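Local coordinates for protein ornithine carbamoyltransferase, anabolic (Campylobacter jejuni subsp. jejuni, PDB 3TPF) that catalyses the reversible transfer of the carbamoyl group from carbamoyl phosphate to L-ornithine, giving L-citrulline and phosphate in arginine biosynthesis, at residues I219-V224 and L258-P263. Numbering follows the deposited sequence.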
# COMPACT_ATOMS: atom_id res chain seq x y z
N ILE B 219 -21.88 21.40 -15.33
CA ILE B 219 -21.09 20.70 -14.32
C ILE B 219 -21.89 20.56 -13.07
O ILE B 219 -22.47 21.53 -12.59
CB ILE B 219 -19.84 21.50 -13.95
CG1 ILE B 219 -19.00 21.77 -15.23
CG2 ILE B 219 -19.12 20.78 -12.82
CD1 ILE B 219 -17.67 22.41 -14.96
N THR B 220 -21.90 19.36 -12.52
CA THR B 220 -22.60 19.17 -11.28
C THR B 220 -21.80 18.28 -10.39
O THR B 220 -20.78 17.73 -10.78
CB THR B 220 -23.99 18.59 -11.50
OG1 THR B 220 -24.76 18.76 -10.31
CG2 THR B 220 -23.93 17.17 -11.86
N ASP B 221 -22.26 18.17 -9.16
CA ASP B 221 -21.55 17.39 -8.14
C ASP B 221 -22.49 16.95 -7.04
O ASP B 221 -23.59 17.50 -6.87
CB ASP B 221 -20.43 18.24 -7.54
CG ASP B 221 -19.42 17.43 -6.69
OD1 ASP B 221 -19.41 16.17 -6.72
OD2 ASP B 221 -18.62 18.09 -5.99
N THR B 222 -22.04 15.98 -6.26
CA THR B 222 -22.83 15.47 -5.13
C THR B 222 -23.22 16.62 -4.23
O THR B 222 -22.52 17.60 -4.11
CB THR B 222 -22.04 14.50 -4.24
OG1 THR B 222 -21.28 15.26 -3.32
CG2 THR B 222 -21.01 13.66 -5.05
N TRP B 223 -24.34 16.46 -3.57
CA TRP B 223 -24.86 17.53 -2.70
C TRP B 223 -24.43 17.36 -1.27
O TRP B 223 -24.16 18.30 -0.54
CB TRP B 223 -26.37 17.50 -2.72
CG TRP B 223 -26.99 17.78 -4.03
CD1 TRP B 223 -26.52 18.58 -5.02
CD2 TRP B 223 -28.24 17.31 -4.46
NE1 TRP B 223 -27.39 18.61 -6.06
CE2 TRP B 223 -28.47 17.84 -5.73
CE3 TRP B 223 -29.21 16.48 -3.89
CZ2 TRP B 223 -29.65 17.59 -6.45
CZ3 TRP B 223 -30.37 16.21 -4.60
CH2 TRP B 223 -30.58 16.76 -5.87
N VAL B 224 -24.45 16.11 -0.87
CA VAL B 224 -23.93 15.72 0.41
C VAL B 224 -22.42 15.61 0.23
O VAL B 224 -21.88 14.59 -0.21
CB VAL B 224 -24.62 14.45 0.87
CG1 VAL B 224 -23.95 13.93 2.14
CG2 VAL B 224 -26.08 14.79 1.04
N LEU B 258 -22.05 17.11 -20.20
CA LEU B 258 -22.32 17.07 -18.76
C LEU B 258 -21.07 16.52 -18.05
O LEU B 258 -20.61 15.44 -18.35
CB LEU B 258 -23.53 16.20 -18.44
CG LEU B 258 -23.77 15.91 -16.94
CD1 LEU B 258 -24.08 17.20 -16.23
CD2 LEU B 258 -24.85 14.86 -16.78
N LEU B 259 -20.53 17.27 -17.12
CA LEU B 259 -19.38 16.84 -16.35
C LEU B 259 -19.77 16.61 -14.88
O LEU B 259 -20.62 17.31 -14.36
CB LEU B 259 -18.26 17.87 -16.36
CG LEU B 259 -17.53 18.12 -17.67
CD1 LEU B 259 -16.45 19.13 -17.43
CD2 LEU B 259 -16.96 16.75 -18.18
N HIS B 260 -19.21 15.56 -14.29
CA HIS B 260 -19.41 15.17 -12.91
C HIS B 260 -18.12 14.55 -12.42
O HIS B 260 -17.57 13.69 -13.07
CB HIS B 260 -20.50 14.12 -12.81
CG HIS B 260 -21.02 13.91 -11.42
ND1 HIS B 260 -20.19 13.66 -10.34
CD2 HIS B 260 -22.29 13.88 -10.93
CE1 HIS B 260 -20.94 13.51 -9.26
NE2 HIS B 260 -22.22 13.62 -9.59
N CYS B 261 -17.63 14.97 -11.26
CA CYS B 261 -16.29 14.51 -10.77
C CYS B 261 -16.37 13.12 -10.21
O CYS B 261 -15.37 12.42 -10.17
CB CYS B 261 -15.65 15.41 -9.72
SG CYS B 261 -16.72 15.69 -8.27
N LEU B 262 -17.54 12.73 -9.80
CA LEU B 262 -17.79 11.33 -9.35
C LEU B 262 -17.37 11.19 -7.91
O LEU B 262 -16.61 11.98 -7.41
CB LEU B 262 -17.01 10.26 -10.16
CG LEU B 262 -17.31 10.03 -11.64
CD1 LEU B 262 -16.55 8.80 -12.18
CD2 LEU B 262 -18.83 9.80 -11.81
N PRO B 263 -17.87 10.19 -7.25
CA PRO B 263 -18.92 9.36 -7.73
C PRO B 263 -20.26 10.10 -7.83
O PRO B 263 -20.46 11.13 -7.18
CB PRO B 263 -19.09 8.34 -6.60
CG PRO B 263 -18.69 9.10 -5.38
CD PRO B 263 -17.48 9.85 -5.89
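At the C-terminal ends of the strands of the parallel sheet in the Rossmann-like ornithine-binding domain, neighbouring strands 217-220 and 257-260 lead into two loops that probably line the active site. Thr-220 N donates to Leu-259 O at 3.0 Å, a nearly straight bond (163°). The branched Ile-219, suited to an extended strand, lies beside Leu-259 and points the same way, Ile-219 CG1 to Leu-259 CB 4.1 Å. On the other sheet face, Thr-220 places its small methyl CG2 3.8 Å from His-260 CD2. Thr-220 O and Asp-221 CA lie over one face of the imidazole, the latter as a CH-pi contact. Histidine suits this turn because both ring nitrogens are used: His-260 ND1 accepts Leu-262 N in the ring plane at 2.9 Å, and NE2 bonds Glu-269. Asp-221, with CG anti to its backbone N (chi1 -167°), sets OD1 next to Cys-261 SG; weak bonds reach OD1 from Thr-222 N and OD2 from Asn-156. Asp-221 is predicted to bind ornithine, and Cys-261 and Leu-262 carbamoyl phosphate. The cis Leu-262-Pro-263 peptide bends the loop, whose Pro-263 O meets Thr-222 CG2. Helix 157-169 packs on Ile-219 and Asp-221, helix 126-138 on Leu-259 and Cys-261, and helix 279-302 on Leu-259 and Leu-262, while strand 148-152 flanks strand 217-220.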